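PDB 3T6G: SH2 domain-containing protein 3C from Homo sapiens, which acts as an adapter in cell adhesion and migration signalling, the closed form of its C-terminal Cdc25-homology domain being unfit for canonical nucleotide exchange but required to bind BCAR1. Local coordinates for residues Gln165-Val168 against Thr169-Arg173; Ala46-Asp49 against Ala50-Ala54; Glu301-Asp304 against Lys305-Thr308. The protein carries 2 engineered substitutions. One frame throughout, in Å; residues are numbered along the deposited sequence.

Overall arrangement
The three contacts are local helical arrangements in one all-helical Cdc25-homology domain. Along the chain contact 2 comes first, at the start of helix 50-64, then contact 1 in helix 164-173, and contact 3 in helix 296-314. Their centres lie about 22 Å (1 and 2), 25 Å (1 and 3) and 27 Å (2 and 3) apart, and none touches another. Shared neighbours connect them: helix 121-140 packs against both contact 1 and contact 2, and helix 158-161 gives bonding partners to contacts 1 and 3. Glu315, just beyond helix 296-314, also binds contact 1. Early and late helices are thus tied together in the compact domain whose closed form BCAR1 binding requires.

Contact 1: Gln165-Val168 against Thr169-Arg173; sequences QTWV and TLRQR
Trp167 meets Leu170 and Arg171, one turn further along the same helix, with two different parts of its side chain. Its six-membered ring brings CZ3 to 3.6 Å from Leu170 CD2, the two side chains lying alongside each other and pointing the same way. Leu170 holds CG anti to the backbone N (chi1 176°), and of its two methyls it is CD2 that reaches the indole, obliquely to the ring. Arg171 comes in with its guanidinium: NH2 stands 3.4 Å from Trp167 CB, and the planar group is turned only 22° from the indole plane. One guanidinium face is laid over the backbone, with Trp167 O 3.7 Å above the plane of the Arg171 group, over its centre. On the more exposed side Val168 and Gln172 run side by side, Val168 CG1 lying 3.8 Å from Gln172 NE2.

These i to i+3 and i to i+4 pairs are those of an alpha-helix, here 164-173 of the Cdc25-homology domain. Its backbone ladder includes Leu170 N to Thr166 O and Arg171 N to Trp167 O, the latter bond 2.9 Å long, and Gln172 N to Val168 O at 2.9 Å. Further out, the polar ends are held by other parts of the chain: Trp167 NE1 donates to Ile160 O, while Thr166 OG1 is bonded to both Glu315 and Arg124. Helix 121-140 backs the buried side, where Leu128 lies against Trp167 and His129 against Leu170.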
# COMPACT_ATOMS: atom_id res chain seq x y z
N GLN A 165 -2.58 -10.58 -30.13
CA GLN A 165 -3.13 -11.88 -30.47
C GLN A 165 -3.86 -12.46 -29.27
O GLN A 165 -4.98 -12.96 -29.42
CB GLN A 165 -2.04 -12.86 -30.93
CG GLN A 165 -1.48 -12.59 -32.34
CD GLN A 165 -0.59 -13.72 -32.83
OE1 GLN A 165 -0.99 -14.89 -32.82
NE2 GLN A 165 0.63 -13.39 -33.24
N THR A 166 -3.23 -12.38 -28.09
CA THR A 166 -3.83 -12.91 -26.86
C THR A 166 -5.13 -12.19 -26.48
O THR A 166 -6.13 -12.83 -26.18
CB THR A 166 -2.83 -12.87 -25.67
OG1 THR A 166 -1.56 -13.41 -26.07
CG2 THR A 166 -3.37 -13.67 -24.49
N TRP A 167 -5.11 -10.86 -26.50
CA TRP A 167 -6.32 -10.08 -26.19
C TRP A 167 -7.47 -10.25 -27.19
O TRP A 167 -8.63 -10.39 -26.78
CB TRP A 167 -5.99 -8.59 -25.99
CG TRP A 167 -5.20 -8.41 -24.79
CD1 TRP A 167 -3.84 -8.37 -24.70
CD2 TRP A 167 -5.69 -8.31 -23.45
NE1 TRP A 167 -3.46 -8.23 -23.39
CE2 TRP A 167 -4.58 -8.20 -22.59
CE3 TRP A 167 -6.98 -8.30 -22.89
CZ2 TRP A 167 -4.71 -8.08 -21.21
CZ3 TRP A 167 -7.11 -8.18 -21.51
CH2 TRP A 167 -5.97 -8.06 -20.68
N VAL A 168 -7.16 -10.23 -28.48
CA VAL A 168 -8.18 -10.48 -29.49
C VAL A 168 -8.84 -11.84 -29.23
O VAL A 168 -10.06 -11.95 -29.16
CB VAL A 168 -7.60 -10.48 -30.92
CG1 VAL A 168 -8.56 -11.18 -31.86
CG2 VAL A 168 -7.30 -9.06 -31.39
N THR A 169 -8.01 -12.86 -29.06
CA THR A 169 -8.54 -14.19 -28.82
C THR A 169 -9.26 -14.33 -27.47
O THR A 169 -10.17 -15.15 -27.35
CB THR A 169 -7.50 -15.31 -29.11
OG1 THR A 169 -7.81 -16.49 -28.37
CG2 THR A 169 -6.12 -14.86 -28.78
N LEU A 170 -8.89 -13.50 -26.48
CA LEU A 170 -9.64 -13.45 -25.22
C LEU A 170 -11.02 -12.88 -25.49
O LEU A 170 -12.01 -13.28 -24.87
CB LEU A 170 -8.94 -12.58 -24.16
CG LEU A 170 -9.67 -12.36 -22.82
CD1 LEU A 170 -9.40 -13.52 -21.87
CD2 LEU A 170 -9.25 -11.06 -22.13
N ARG A 171 -11.07 -11.95 -26.43
CA ARG A 171 -12.31 -11.32 -26.82
C ARG A 171 -13.20 -12.31 -27.56
O ARG A 171 -14.43 -12.27 -27.44
CB ARG A 171 -12.02 -10.10 -27.70
CG ARG A 171 -12.45 -8.77 -27.10
CD ARG A 171 -11.64 -7.62 -27.69
NE ARG A 171 -10.58 -7.21 -26.77
CZ ARG A 171 -9.41 -6.70 -27.14
NH1 ARG A 171 -9.13 -6.54 -28.44
NH2 ARG A 171 -8.53 -6.35 -26.21
N GLN A 172 -12.58 -13.20 -28.32
CA GLN A 172 -13.31 -14.20 -29.11
C GLN A 172 -13.84 -15.34 -28.26
O GLN A 172 -15.01 -15.70 -28.35
CB GLN A 172 -12.43 -14.76 -30.22
CG GLN A 172 -12.44 -13.92 -31.50
CD GLN A 172 -11.29 -14.28 -32.43
OE1 GLN A 172 -10.56 -15.25 -32.20
NE2 GLN A 172 -11.12 -13.48 -33.47
N ARG A 173 -12.96 -15.90 -27.44
CA ARG A 173 -13.21 -17.16 -26.75
C ARG A 173 -13.68 -17.01 -25.32
O ARG A 173 -14.32 -17.91 -24.76
CB ARG A 173 -11.95 -18.01 -26.78
CG ARG A 173 -11.56 -18.47 -28.16
CD ARG A 173 -10.24 -19.20 -28.15
NE ARG A 173 -10.34 -20.56 -27.61
CZ ARG A 173 -10.85 -21.60 -28.27
NH1 ARG A 173 -11.33 -21.45 -29.51
NH2 ARG A 173 -10.89 -22.79 -27.69

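Contact 2: Ala46-Asp49 against Ala50-Ala54; sequences AEVD and ARTLA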
# COMPACT_ATOMS: atom_id res chain seq x y z
N ALA A 46 -1.67 -23.83 -12.23
CA ALA A 46 -2.65 -24.49 -13.10
C ALA A 46 -3.52 -25.53 -12.41
O ALA A 46 -4.69 -25.68 -12.76
CB ALA A 46 -1.97 -25.11 -14.31
N GLU A 47 -2.94 -26.26 -11.45
CA GLU A 47 -3.62 -27.40 -10.81
C GLU A 47 -4.95 -27.01 -10.23
O GLU A 47 -5.79 -27.85 -9.95
CB GLU A 47 -2.77 -27.99 -9.67
CG GLU A 47 -1.60 -28.88 -10.08
CD GLU A 47 -0.75 -29.36 -8.90
OE1 GLU A 47 -1.28 -29.41 -7.75
OE2 GLU A 47 0.44 -29.68 -9.11
N VAL A 48 -5.15 -25.72 -10.01
CA VAL A 48 -6.21 -25.33 -9.12
C VAL A 48 -6.97 -24.10 -9.62
O VAL A 48 -6.41 -23.24 -10.29
CB VAL A 48 -5.66 -25.16 -7.69
CG1 VAL A 48 -5.30 -23.70 -7.39
CG2 VAL A 48 -6.66 -25.68 -6.69
N ASP A 49 -8.26 -24.04 -9.29
CA ASP A 49 -9.11 -23.01 -9.84
C ASP A 49 -8.75 -21.61 -9.28
O ASP A 49 -7.97 -21.49 -8.36
CB ASP A 49 -10.58 -23.37 -9.60
CG ASP A 49 -11.01 -23.22 -8.15
OD1 ASP A 49 -10.32 -22.52 -7.38
OD2 ASP A 49 -12.06 -23.78 -7.79
N ALA A 50 -9.34 -20.56 -9.85
CA ALA A 50 -9.01 -19.19 -9.44
C ALA A 50 -9.38 -18.91 -7.99
O ALA A 50 -8.69 -18.16 -7.32
CB ALA A 50 -9.69 -18.21 -10.34
N ARG A 51 -10.47 -19.50 -7.52
CA ARG A 51 -10.95 -19.25 -6.17
C ARG A 51 -9.96 -19.74 -5.10
O ARG A 51 -9.63 -18.99 -4.19
CB ARG A 51 -12.34 -19.82 -5.94
CG ARG A 51 -12.84 -19.61 -4.52
CD ARG A 51 -14.36 -19.71 -4.43
NE ARG A 51 -15.03 -18.73 -5.30
CZ ARG A 51 -16.30 -18.83 -5.69
NH1 ARG A 51 -17.04 -19.86 -5.31
NH2 ARG A 51 -16.83 -17.90 -6.48
N THR A 52 -9.46 -20.96 -5.23
CA THR A 52 -8.47 -21.43 -4.27
C THR A 52 -7.12 -20.71 -4.45
O THR A 52 -6.37 -20.54 -3.50
CB THR A 52 -8.38 -23.01 -4.23
OG1 THR A 52 -7.24 -23.48 -4.96
CG2 THR A 52 -9.63 -23.62 -4.79
N LEU A 53 -6.80 -20.27 -5.65
CA LEU A 53 -5.64 -19.43 -5.83
C LEU A 53 -5.84 -18.20 -4.94
O LEU A 53 -4.92 -17.77 -4.26
CB LEU A 53 -5.53 -18.98 -7.29
CG LEU A 53 -4.76 -19.95 -8.17
CD1 LEU A 53 -4.10 -19.17 -9.28
CD2 LEU A 53 -3.72 -20.76 -7.36
N ALA A 54 -7.06 -17.67 -4.95
CA ALA A 54 -7.38 -16.43 -4.26
C ALA A 54 -7.30 -16.63 -2.77
O ALA A 54 -6.73 -15.80 -2.06
CB ALA A 54 -8.77 -15.94 -4.65
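Asp49 OD1 accepts the backbone N-H of Thr52 in an almost straight bond, 2.8 Å long with an N-H...O angle of 177°. This is the N-cap interaction of helix 50-64: the carboxylate folds back over the first turn and takes up an amide that has no carbonyl one turn earlier in the helix to receive it. The turn-back follows from the first torsion of Asp49, which sets CG between the backbone N and the carbonyl carbon (chi1 73°) and thereby brings OD1 round to the Thr52 amide. OD1 also lies improbably near the Thr52 methyl, which leaves its exact place somewhat uncertain. The Asp49 and Thr52 side chains cross at about a right angle.

The main chain of the capping residue takes part as well. Asp49 O receives Leu53 N at 3.2 Å, and Ala54 N follows on to Ala50 O at 2.9 Å, so regular helical bonding is established at once. Just before the cap, Val48 turns its side chain to the same turn, and its CG1 meets Leu53 CD2 at 3.3 Å, the two side chains crossing obliquely. Leu273, from helix 271-276, touches both of them, while on helix 121-140 Gln133 lies against Ala50 and Leu134 against Ala54.

Polar groups around the turn are tied to helix 121-140 too: Val48 O accepts from Lys130 NZ, and the Arg51 guanidinium reaches past the cap to a salt bridge with Glu137. A carboxylate placed at the positive end of a helix probably gains from the helix dipole, which would stabilise its ionised form and strengthen its hold on the Thr52 amide.

Contact 3: Glu301-Asp304 against Lys305-Thr308; sequences EKFD and KVLT
Leu307 sets CG anti to its own carbonyl carbon (chi1 -68°), which carries the branch back along helix 296-314 to the rim of the Phe303 ring, while Val306, with CG1 anti to the backbone N (chi1 165°), sends that methyl over one face of the same ring. Leu307 CG approaches the ring edge near its plane, 4.0 Å from Phe303 CD2, and Val306 CG1 lies 4.3 Å from Phe303 CE2, offset toward the rim. The aromatic ring is thus met by the residues three and four positions later, as expected along an alpha-helix.

The backbone supports this pairing. Leu307 N reaches Phe303 O at 2.9 Å in a nearly straight bond (176°), and Val306 N donates to Lys302 O at 3.3 Å. The last link, Thr308 N to Asp304 O, is weak. Lys302 O is also covered by the aliphatic part of Lys305, whose CG comes within 3.3 Å of it. On the exposed side Lys302 NZ forms a salt bridge with Glu301 OE1 at 3.2 Å.

Thr308 adds a side-chain bond of its own, OG1 donating to Lys305 O at 3.0 Å from above the carbonyl plane. A valine in place of Thr308 has no hydroxyl to give, and Lys305 O would probably lose its side-chain partner, leaving this turn less firmly tied to its own backbone.

Around this turn of the helix the domain closes in. Trp287 meets the Phe303 ring with its plane steeply inclined, and Ile108 and Val112 of helix 93-115 pack against Phe303. Leu307 rests on Val112 and Leu115 of that helix, while helix 158-161 offers Gln159, which hydrogen-bonds Asp304 OD1 and touches both Leu307 and Thr308.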
# COMPACT_ATOMS: atom_id res chain seq x y z
N GLU A 301 14.40 -2.78 -12.50
CA GLU A 301 14.90 -2.29 -13.77
C GLU A 301 15.21 -3.46 -14.69
O GLU A 301 14.78 -3.49 -15.83
CB GLU A 301 16.19 -1.48 -13.58
CG GLU A 301 16.07 -0.22 -12.74
CD GLU A 301 17.43 0.34 -12.31
OE1 GLU A 301 18.32 -0.46 -11.92
OE2 GLU A 301 17.61 1.58 -12.36
N LYS A 302 15.96 -4.43 -14.18
CA LYS A 302 16.44 -5.52 -15.03
C LYS A 302 15.30 -6.41 -15.50
O LYS A 302 15.35 -6.97 -16.59
CB LYS A 302 17.52 -6.34 -14.33
CG LYS A 302 18.67 -5.50 -13.73
CD LYS A 302 19.38 -4.64 -14.79
CE LYS A 302 20.55 -3.82 -14.20
NZ LYS A 302 20.12 -2.66 -13.35
N PHE A 303 14.26 -6.54 -14.69
CA PHE A 303 13.17 -7.42 -15.08
C PHE A 303 12.25 -6.76 -16.08
O PHE A 303 11.60 -7.44 -16.88
CB PHE A 303 12.38 -7.93 -13.88
CG PHE A 303 12.19 -9.42 -13.89
CD1 PHE A 303 13.12 -10.25 -13.29
CD2 PHE A 303 11.10 -9.98 -14.54
CE1 PHE A 303 12.96 -11.63 -13.32
CE2 PHE A 303 10.94 -11.36 -14.58
CZ PHE A 303 11.87 -12.18 -13.97
N ASP A 304 12.19 -5.44 -16.05
CA ASP A 304 11.29 -4.73 -16.94
C ASP A 304 11.76 -5.01 -18.35
O ASP A 304 10.95 -5.14 -19.27
CB ASP A 304 11.30 -3.24 -16.67
CG ASP A 304 10.39 -2.48 -17.60
OD1 ASP A 304 9.16 -2.49 -17.34
OD2 ASP A 304 10.89 -1.89 -18.58
N LYS A 305 13.07 -5.14 -18.50
CA LYS A 305 13.64 -5.47 -19.80
C LYS A 305 13.39 -6.95 -20.15
O LYS A 305 13.13 -7.29 -21.32
CB LYS A 305 15.13 -5.11 -19.84
CG LYS A 305 16.09 -6.30 -19.76
CD LYS A 305 16.10 -7.12 -21.06
CE LYS A 305 17.07 -8.30 -21.01
NZ LYS A 305 17.10 -9.04 -22.30
N VAL A 306 13.45 -7.82 -19.15
CA VAL A 306 13.30 -9.26 -19.38
C VAL A 306 11.91 -9.58 -19.86
O VAL A 306 11.73 -10.39 -20.77
CB VAL A 306 13.57 -10.06 -18.12
CG1 VAL A 306 13.06 -11.48 -18.29
CG2 VAL A 306 15.06 -10.07 -17.85
N LEU A 307 10.93 -8.94 -19.25
CA LEU A 307 9.56 -9.01 -19.70
C LEU A 307 9.42 -8.59 -21.16
O LEU A 307 9.05 -9.40 -22.00
CB LEU A 307 8.67 -8.15 -18.80
CG LEU A 307 8.52 -8.67 -17.37
CD1 LEU A 307 7.60 -7.77 -16.56
CD2 LEU A 307 7.97 -10.09 -17.41
N THR A 308 9.71 -7.32 -21.46
CA THR A 308 9.47 -6.80 -22.80
C THR A 308 10.10 -7.67 -23.87
O THR A 308 9.58 -7.75 -24.97
CB THR A 308 9.97 -5.37 -22.98
OG1 THR A 308 11.35 -5.32 -22.65
CG2 THR A 308 9.20 -4.42 -22.09